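Local coordinates for fucolectin-related protein (Streptococcus pneumoniae, PDB 2WMF) that hydrolyses glycosidic bonds, probably in host blood-group carbohydrate antigens, as the catalytic module of a family 98 glycoside hydrolase, at residues Q445-M450 against S457-L462; P449-N454 against V470-N475; T532-G537 against V566-V571. All coordinates share one frame; numbering follows the deposited sequence.

Contact 1 (Q445-M450 against S457-L462)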
loop_
_atom_site.group_PDB
_atom_site.type_symbol
_atom_site.label_atom_id
_atom_site.label_comp_id
_atom_site.label_asym_id
_atom_site.label_seq_id
_atom_site.Cartn_x
_atom_site.Cartn_y
_atom_site.Cartn_z
ATOM N N GLN A 445 17.510 -15.682 -1.778
ATOM C CA GLN A 445 17.499 -16.329 -3.075
ATOM C C GLN A 445 16.175 -17.056 -3.279
ATOM O O GLN A 445 15.574 -17.561 -2.331
ATOM C CB GLN A 445 18.664 -17.323 -3.213
ATOM C CG GLN A 445 20.043 -16.712 -3.024
ATOM C CD GLN A 445 20.405 -16.415 -1.573
ATOM O OE1 GLN A 445 20.165 -17.233 -0.687
ATOM N NE2 GLN A 445 21.056 -15.252 -1.337
ATOM N N VAL A 446 15.735 -17.071 -4.547
ATOM C CA VAL A 446 14.644 -17.898 -4.966
ATOM C C VAL A 446 15.036 -18.639 -6.226
ATOM O O VAL A 446 15.766 -18.115 -7.075
ATOM C CB VAL A 446 13.329 -17.089 -5.179
ATOM C CG1 VAL A 446 12.856 -16.434 -3.839
ATOM C CG2 VAL A 446 13.400 -16.046 -6.274
ATOM N N MET A 447 14.516 -19.858 -6.305
ATOM C CA MET A 447 14.557 -20.673 -7.535
ATOM C C MET A 447 13.108 -20.942 -7.891
ATOM O O MET A 447 12.393 -21.595 -7.150
ATOM C CB MET A 447 15.301 -21.993 -7.302
ATOM C CG MET A 447 15.521 -22.761 -8.574
ATOM S SD MET A 447 14.123 -23.628 -9.293
ATOM C CE MET A 447 13.430 -24.659 -7.954
ATOM N N LEU A 448 12.709 -20.385 -9.037
ATOM C CA LEU A 448 11.342 -20.365 -9.508
ATOM C C LEU A 448 11.150 -21.278 -10.726
ATOM O O LEU A 448 11.608 -20.974 -11.830
ATOM C CB LEU A 448 10.998 -18.933 -9.901
ATOM C CG LEU A 448 11.257 -17.787 -8.933
ATOM C CD1 LEU A 448 10.947 -16.412 -9.555
ATOM C CD2 LEU A 448 10.509 -17.996 -7.616
ATOM N N PRO A 449 10.452 -22.403 -10.524
ATOM C CA PRO A 449 10.001 -23.182 -11.688
ATOM C C PRO A 449 9.180 -22.264 -12.589
ATOM O O PRO A 449 8.487 -21.353 -12.105
ATOM C CB PRO A 449 9.087 -24.248 -11.072
ATOM C CG PRO A 449 9.493 -24.351 -9.619
ATOM C CD PRO A 449 9.912 -22.939 -9.267
ATOM N N MET A 450 9.252 -22.502 -13.891
ATOM C CA MET A 450 8.528 -21.670 -14.840
ATOM C C MET A 450 7.448 -22.504 -15.526
ATOM O O MET A 450 7.496 -23.728 -15.530
ATOM C CB MET A 450 9.506 -21.044 -15.845
ATOM C CG MET A 450 10.563 -20.075 -15.157
ATOM S SD MET A 450 9.783 -18.633 -14.371
ATOM C CE MET A 450 9.748 -17.568 -15.823
ATOM N N SER A 457 13.694 -22.931 -15.427
ATOM C CA SER A 457 13.589 -22.268 -14.153
ATOM C C SER A 457 14.340 -20.959 -14.192
ATOM O O SER A 457 15.149 -20.708 -15.071
ATOM C CB SER A 457 14.069 -23.155 -13.011
ATOM O OG SER A 457 15.460 -23.336 -13.099
ATOM N N LEU A 458 13.991 -20.083 -13.255
ATOM C CA LEU A 458 14.595 -18.755 -13.165
ATOM C C LEU A 458 14.962 -18.554 -11.705
ATOM O O LEU A 458 14.135 -18.712 -10.813
ATOM C CB LEU A 458 13.603 -17.702 -13.673
ATOM C CG LEU A 458 14.034 -16.248 -13.727
ATOM C CD1 LEU A 458 13.179 -15.487 -14.737
ATOM C CD2 LEU A 458 13.902 -15.566 -12.364
ATOM N N SER A 459 16.221 -18.269 -11.457
ATOM C CA SER A 459 16.649 -17.923 -10.112
ATOM C C SER A 459 17.027 -16.446 -9.949
ATOM O O SER A 459 17.480 -15.789 -10.880
ATOM C CB SER A 459 17.878 -18.781 -9.793
ATOM O OG SER A 459 17.498 -20.155 -9.755
ATOM N N LEU A 460 16.900 -15.954 -8.704
ATOM C CA LEU A 460 17.282 -14.589 -8.357
ATOM C C LEU A 460 18.033 -14.576 -7.023
ATOM O O LEU A 460 17.640 -15.294 -6.060
ATOM C CB LEU A 460 16.055 -13.646 -8.231
ATOM C CG LEU A 460 15.371 -13.275 -9.542
ATOM C CD1 LEU A 460 13.951 -12.764 -9.277
ATOM C CD2 LEU A 460 16.205 -12.148 -10.166
ATOM N N ASP A 461 19.078 -13.748 -6.981
ATOM C CA ASP A 461 19.775 -13.381 -5.757
ATOM C C ASP A 461 19.489 -11.909 -5.581
ATOM O O ASP A 461 19.797 -11.091 -6.468
ATOM C CB ASP A 461 21.273 -13.694 -5.848
ATOM C CG ASP A 461 22.025 -13.432 -4.557
ATOM O OD1 ASP A 461 21.426 -13.356 -3.488
ATOM O OD2 ASP A 461 23.280 -13.315 -4.642
ATOM N N LEU A 462 18.878 -11.602 -4.418
ATOM C CA LEU A 462 18.273 -10.307 -4.161
ATOM C C LEU A 462 18.835 -9.687 -2.876
ATOM O O LEU A 462 18.771 -10.289 -1.833
ATOM C CB LEU A 462 16.780 -10.436 -3.923
ATOM C CG LEU A 462 15.963 -11.178 -4.968
ATOM C CD1 LEU A 462 14.751 -11.921 -4.346
ATOM C CD2 LEU A 462 15.601 -10.178 -6.054
#
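L448 and L458 lie side by side at the apolar centre of this beta hairpin, with L448 CD1 4.2 Å from L458 CD2. V446 and L460 form the next pair on the same face, and V446 CG2 rests 4.1 Å from L460 CB. At the turn end of the first strand, the bend of M450 at chi2 brings M450 SD to 4.0 Å from L458 CB, and a further bend at chi3 lays CE near L458 CD1. This buried face packs on the facing antiparallel sheet: L448 meets W431 and I433 of strand 430-434, while L458 meets V470 and L460 meets A468 of strand 467-472.

Four backbone hydrogen bonds join the strands at the V446-L460 and L448-L458 pairs; the shortest, L448 N to L458 O, measures 2.8 Å. The non-hydrogen-bonded pairs turn to the partly exposed face. There M447 has CG anti to the backbone N (chi1 -172°), and its bent thioether spans two serines, CG 3.5 Å from S459 OG and SD 3.7 Å from S457 CB.

Farthest from the turn, Q445 runs alongside D461 and donates from NE2 to D461 OD1 at 2.9 Å, with an almost straight N-H angle of 176°. OD1 lies in the amide plane but is met from above the carboxylate plane, the two flat groups standing 59° apart. N443 ND2 gives the same oxygen a second bond. Two amide donors on OD1 would probably favour a charged carboxylate. The hairpin's partly exposed face is mostly polar, carrying Q445, D461 and the serines, with M447 among them.

Contact 2 (P449-N454 against V470-N475)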
loop_
_atom_site.group_PDB
_atom_site.type_symbol
_atom_site.label_atom_id
_atom_site.label_comp_id
_atom_site.label_asym_id
_atom_site.label_seq_id
_atom_site.Cartn_x
_atom_site.Cartn_y
_atom_site.Cartn_z
ATOM N N PRO A 449 10.452 -22.403 -10.524
ATOM C CA PRO A 449 10.001 -23.182 -11.688
ATOM C C PRO A 449 9.180 -22.264 -12.589
ATOM O O PRO A 449 8.487 -21.353 -12.105
ATOM C CB PRO A 449 9.087 -24.248 -11.072
ATOM C CG PRO A 449 9.493 -24.351 -9.619
ATOM C CD PRO A 449 9.912 -22.939 -9.267
ATOM N N MET A 450 9.252 -22.502 -13.891
ATOM C CA MET A 450 8.528 -21.670 -14.840
ATOM C C MET A 450 7.448 -22.504 -15.526
ATOM O O MET A 450 7.496 -23.728 -15.530
ATOM C CB MET A 450 9.506 -21.044 -15.845
ATOM C CG MET A 450 10.563 -20.075 -15.157
ATOM S SD MET A 450 9.783 -18.633 -14.371
ATOM C CE MET A 450 9.748 -17.568 -15.823
ATOM N N TYR A 451 6.430 -21.810 -16.030
ATOM C CA TYR A 451 5.174 -22.460 -16.468
ATOM C C TYR A 451 5.038 -22.476 -17.990
ATOM O O TYR A 451 4.047 -22.973 -18.522
ATOM C CB TYR A 451 3.966 -21.773 -15.828
ATOM C CG TYR A 451 3.848 -21.938 -14.297
ATOM C CD1 TYR A 451 2.741 -22.556 -13.722
ATOM C CD2 TYR A 451 4.851 -21.433 -13.437
ATOM C CE1 TYR A 451 2.597 -22.683 -12.329
ATOM C CE2 TYR A 451 4.713 -21.550 -12.036
ATOM C CZ TYR A 451 3.616 -22.192 -11.491
ATOM O OH TYR A 451 3.494 -22.312 -10.110
ATOM N N THR A 452 6.057 -21.972 -18.664
ATOM C CA THR A 452 6.196 -22.037 -20.125
ATOM C C THR A 452 7.593 -22.584 -20.439
ATOM O O THR A 452 8.480 -22.616 -19.585
ATOM C CB THR A 452 6.076 -20.658 -20.783
ATOM O OG1 THR A 452 7.159 -19.801 -20.352
ATOM C CG2 THR A 452 4.719 -20.000 -20.458
ATOM N N ASN A 453 7.817 -22.979 -21.677
ATOM C CA ASN A 453 9.145 -23.450 -22.087
ATOM C C ASN A 453 10.084 -22.325 -22.596
ATOM O O ASN A 453 11.134 -22.641 -23.221
ATOM C CB ASN A 453 9.023 -24.613 -23.062
ATOM C CG ASN A 453 8.633 -24.174 -24.452
ATOM O OD1 ASN A 453 8.222 -23.020 -24.650
ATOM N ND2 ASN A 453 8.743 -25.094 -25.451
ATOM N N ASN A 454 9.782 -21.049 -22.276
ATOM C CA ASN A 454 10.758 -19.942 -22.485
ATOM C C ASN A 454 12.085 -20.291 -21.760
ATOM O O ASN A 454 13.184 -20.074 -22.297
ATOM C CB ASN A 454 10.188 -18.602 -22.027
ATOM C CG ASN A 454 9.048 -18.119 -22.908
ATOM O OD1 ASN A 454 7.881 -18.004 -22.463
ATOM N ND2 ASN A 454 9.357 -17.846 -24.172
ATOM N N VAL A 470 8.150 -11.036 -12.738
ATOM C CA VAL A 470 8.480 -11.783 -13.960
ATOM C C VAL A 470 7.177 -12.260 -14.603
ATOM O O VAL A 470 6.433 -13.056 -14.005
ATOM C CB VAL A 470 9.410 -13.025 -13.666
ATOM C CG1 VAL A 470 9.666 -13.856 -14.962
ATOM C CG2 VAL A 470 10.718 -12.620 -12.953
ATOM N N LYS A 471 6.896 -11.755 -15.799
ATOM C CA LYS A 471 5.715 -12.167 -16.549
ATOM C C LYS A 471 6.093 -13.125 -17.687
ATOM O O LYS A 471 6.995 -12.828 -18.497
ATOM C CB LYS A 471 5.007 -10.942 -17.137
ATOM C CG LYS A 471 3.726 -11.296 -17.892
ATOM C CD LYS A 471 2.941 -10.072 -18.400
ATOM C CE LYS A 471 1.718 -9.834 -17.541
ATOM N NZ LYS A 471 0.921 -8.605 -18.019
ATOM N N GLU A 472 5.389 -14.256 -17.746
ATOM C CA GLU A 472 5.579 -15.223 -18.825
ATOM C C GLU A 472 4.544 -14.980 -19.911
ATOM O O GLU A 472 3.362 -15.283 -19.739
ATOM C CB GLU A 472 5.464 -16.641 -18.295
ATOM C CG GLU A 472 6.449 -16.953 -17.159
ATOM C CD GLU A 472 6.511 -18.458 -16.862
ATOM O OE1 GLU A 472 7.060 -19.176 -17.721
ATOM O OE2 GLU A 472 6.026 -18.930 -15.800
ATOM N N ASN A 473 4.994 -14.410 -21.031
ATOM C CA ASN A 473 4.187 -14.343 -22.241
ATOM C C ASN A 473 4.415 -15.642 -22.984
ATOM O O ASN A 473 5.265 -16.446 -22.587
ATOM C CB ASN A 473 4.556 -13.128 -23.072
ATOM C CG ASN A 473 4.210 -11.823 -22.358
ATOM O OD1 ASN A 473 5.081 -10.927 -22.183
ATOM N ND2 ASN A 473 2.944 -11.685 -21.976
ATOM N N PRO A 474 3.621 -15.890 -24.035
ATOM C CA PRO A 474 3.854 -17.125 -24.764
ATOM C C PRO A 474 5.288 -17.381 -25.232
ATOM O O PRO A 474 5.800 -18.482 -25.069
ATOM C CB PRO A 474 2.865 -17.025 -25.945
ATOM C CG PRO A 474 1.686 -16.287 -25.357
ATOM C CD PRO A 474 2.396 -15.190 -24.515
ATOM N N ASN A 475 5.935 -16.348 -25.757
ATOM C CA ASN A 475 7.248 -16.514 -26.375
ATOM C C ASN A 475 8.309 -15.524 -25.931
ATOM O O ASN A 475 9.349 -15.427 -26.562
ATOM C CB ASN A 475 7.112 -16.564 -27.893
ATOM C CG ASN A 475 6.474 -17.847 -28.352
ATOM O OD1 ASN A 475 7.168 -18.891 -28.614
ATOM N ND2 ASN A 475 5.185 -17.823 -28.419
#
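T452 and E472 approach to 7.0 Å between their CA atoms, where the irregular 449-454 chain passes the end of strand 470-472 and E472 bridges the gap with its side chain. Extended beyond CG, E472 runs antiparallel to the T452 side chain and offers its carboxylate to the loop. Its OE2 takes the Y451 N-H on the syn lone pair at 2.9 Å. OE1 receives the T452 hydroxyl, OG1 to OE1 being 2.7 Å, on the anti side and 26° out of the carboxylate plane. Weak bonds to OE1 from Y451 N and T452 N complete the grip. With chi1 at 64°, the hydroxyl of T452 sits between its own N and carbonyl carbon, facing the acid. The M450 methyl lies against the acid's side chain and V470, CE being 3.5 Å from E472 CD and 3.8 Å from V470 CG1. R426 forms a salt bridge with E472 OE2 and a cation-pi contact with the Y451 ring, and probably helps to hold the buried carboxylate charged. Strand 430-434 touches M450 and Y451 through W431, while L477 of strand 477-482 packs on M450, N454 and E472.

Contact 3 (T532-G537 against V566-V571). Unlike the reference sequence in segment 532-537: S536 (reference Lys).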
loop_
_atom_site.group_PDB
_atom_site.type_symbol
_atom_site.label_atom_id
_atom_site.label_comp_id
_atom_site.label_asym_id
_atom_site.label_seq_id
_atom_site.Cartn_x
_atom_site.Cartn_y
_atom_site.Cartn_z
ATOM N N THR A 532 21.223 -10.824 -9.309
ATOM C CA THR A 532 21.721 -11.816 -10.275
ATOM C C THR A 532 20.516 -12.650 -10.712
ATOM O O THR A 532 19.797 -13.241 -9.862
ATOM C CB THR A 532 22.787 -12.714 -9.651
ATOM O OG1 THR A 532 23.848 -11.899 -9.126
ATOM C CG2 THR A 532 23.315 -13.722 -10.700
ATOM N N LEU A 533 20.307 -12.699 -12.028
ATOM C CA LEU A 533 19.178 -13.416 -12.631
ATOM C C LEU A 533 19.734 -14.556 -13.500
ATOM O O LEU A 533 20.576 -14.314 -14.367
ATOM C CB LEU A 533 18.387 -12.439 -13.494
ATOM C CG LEU A 533 17.239 -13.038 -14.290
ATOM C CD1 LEU A 533 16.258 -13.666 -13.354
ATOM C CD2 LEU A 533 16.610 -11.927 -15.218
ATOM N N THR A 534 19.299 -15.790 -13.240
ATOM C CA THR A 534 19.799 -16.954 -13.950
ATOM C C THR A 534 18.629 -17.721 -14.573
ATOM O O THR A 534 17.680 -18.107 -13.889
ATOM C CB THR A 534 20.573 -17.894 -13.016
ATOM O OG1 THR A 534 21.552 -17.151 -12.282
ATOM C CG2 THR A 534 21.305 -18.961 -13.803
ATOM N N LEU A 535 18.677 -17.881 -15.895
ATOM C CA LEU A 535 17.660 -18.631 -16.632
ATOM C C LEU A 535 18.266 -19.974 -17.005
ATOM O O LEU A 535 19.240 -20.024 -17.771
ATOM C CB LEU A 535 17.251 -17.900 -17.902
ATOM C CG LEU A 535 16.700 -16.492 -17.774
ATOM C CD1 LEU A 535 16.407 -15.895 -19.181
ATOM C CD2 LEU A 535 15.469 -16.495 -16.935
ATOM N N SER A 536 17.714 -21.031 -16.434
ATOM C CA SER A 536 18.196 -22.377 -16.653
ATOM C C SER A 536 17.317 -23.020 -17.673
ATOM O O SER A 536 16.108 -23.090 -17.505
ATOM C CB SER A 536 18.132 -23.182 -15.368
ATOM O OG SER A 536 18.687 -24.476 -15.520
ATOM N N GLY A 537 17.930 -23.458 -18.753
ATOM C CA GLY A 537 17.256 -24.274 -19.731
ATOM C C GLY A 537 16.534 -23.342 -20.628
ATOM O O GLY A 537 15.356 -23.577 -20.931
ATOM N N VAL A 566 22.351 -22.167 -20.144
ATOM C CA VAL A 566 22.121 -21.292 -18.992
ATOM C C VAL A 566 22.525 -19.859 -19.321
ATOM O O VAL A 566 23.631 -19.602 -19.750
ATOM C CB VAL A 566 22.826 -21.792 -17.721
ATOM C CG1 VAL A 566 22.675 -20.744 -16.555
ATOM C CG2 VAL A 566 22.291 -23.159 -17.321
ATOM N N TYR A 567 21.590 -18.929 -19.145
ATOM C CA TYR A 567 21.872 -17.521 -19.354
ATOM C C TYR A 567 21.879 -16.859 -17.966
ATOM O O TYR A 567 20.910 -17.023 -17.206
ATOM C CB TYR A 567 20.792 -16.925 -20.248
ATOM C CG TYR A 567 20.895 -15.428 -20.410
ATOM C CD1 TYR A 567 21.863 -14.846 -21.239
ATOM C CD2 TYR A 567 20.078 -14.574 -19.656
ATOM C CE1 TYR A 567 21.955 -13.447 -21.371
ATOM C CE2 TYR A 567 20.165 -13.191 -19.766
ATOM C CZ TYR A 567 21.106 -12.614 -20.607
ATOM O OH TYR A 567 21.151 -11.205 -20.660
ATOM N N THR A 568 22.915 -16.068 -17.678
ATOM C CA THR A 568 22.965 -15.293 -16.431
ATOM C C THR A 568 23.154 -13.813 -16.778
ATOM O O THR A 568 24.010 -13.449 -17.608
ATOM C CB THR A 568 24.125 -15.718 -15.514
ATOM O OG1 THR A 568 24.066 -17.119 -15.267
ATOM C CG2 THR A 568 24.105 -14.946 -14.144
ATOM N N ILE A 569 22.323 -12.964 -16.186
ATOM C CA ILE A 569 22.553 -11.525 -16.240
ATOM C C ILE A 569 22.756 -11.006 -14.819
ATOM O O ILE A 569 21.944 -11.261 -13.917
ATOM C CB ILE A 569 21.451 -10.725 -17.022
ATOM C CG1 ILE A 569 21.902 -9.264 -17.150
ATOM C CG2 ILE A 569 20.130 -10.877 -16.369
ATOM C CD1 ILE A 569 21.157 -8.478 -18.155
ATOM N N THR A 570 23.878 -10.305 -14.628
ATOM C CA THR A 570 24.271 -9.729 -13.340
ATOM C C THR A 570 24.027 -8.251 -13.485
ATOM O O THR A 570 24.680 -7.613 -14.287
ATOM C CB THR A 570 25.758 -10.035 -13.088
ATOM O OG1 THR A 570 25.882 -11.454 -13.099
ATOM C CG2 THR A 570 26.173 -9.513 -11.743
ATOM N N VAL A 571 23.050 -7.724 -12.738
ATOM C CA VAL A 571 22.629 -6.329 -12.881
ATOM C C VAL A 571 23.087 -5.575 -11.633
ATOM O O VAL A 571 22.692 -5.917 -10.535
ATOM C CB VAL A 571 21.090 -6.186 -13.036
ATOM C CG1 VAL A 571 20.708 -4.735 -13.243
ATOM C CG2 VAL A 571 20.590 -7.071 -14.213
#
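L535 and Y567 share the shortest of four backbone hydrogen bonds, L535 N to Y567 O at 2.7 Å, answered by Y567 N to L535 O. The L533-I569 pair is bonded in the same reciprocal way, and L533 N reaches I569 O at 2.9 Å with an N-H angle of 172°. The strands run antiparallel at 170°, and CA-H...O contacts fill in between, for example T568 CA to L533 O at 3.3 Å. Strands 529-536 and 566-573 are adjacent in their sheet though not consecutive in the chain: 457-462 flanks the first and 554-561 the second.

On the buried face, L535 and Y567 lie side by side, L535 CD1 coming to 3.9 Å from Y567 CD2. Y567 carries its hydroxyl onward to a hydrogen bond with E558 of strand 554-561. L533 and I569 cross obliquely beside them, L533 CB 3.7 Å from I569 CG2, and M579 of strand 576-580 packs against both.

The other face carries three threonines, V566 and, at the strand end, S536. T534 and T568 stand shoulder to shoulder with their methyls anti to the backbone N (chi1 -51° in T534), and T534 CG2 touches T568 OG1 at 3.6 Å. The methyls run on diagonally: T532 CG2 meets T568 CG2 at 3.7 Å, and T534 CG2 meets V566 CG1 at 3.6 Å. The threonines and V566 thus meet through methyls, with no hydroxyl hydrogen bond between the strands. Cohesion therefore comes from the backbone bonds and from van der Waals packing on both faces.

How the contacts relate
All three contacts belong to the C-terminal family region, apart from the eight-stranded parallel barrel formed earlier in the chain. Contacts 1 and 3 are about 9 Å apart between centres and share one antiparallel sheet: strand 457-462 of contact 1 pairs with strand 529-536 of contact 3, and L458 packs on L533 and L535. Contact 2 shares P449 and M450 with contact 1, their centres about 13 Å apart, and ties the hairpin's turn to strand 467-472 of the second sheet. Contact 3 follows both along the chain, its centre about 14 Å from that of contact 2. The arrangement is consistent with a beta sandwich: contacts 1 and 3 lie within one sheet and contact 2 links to the other.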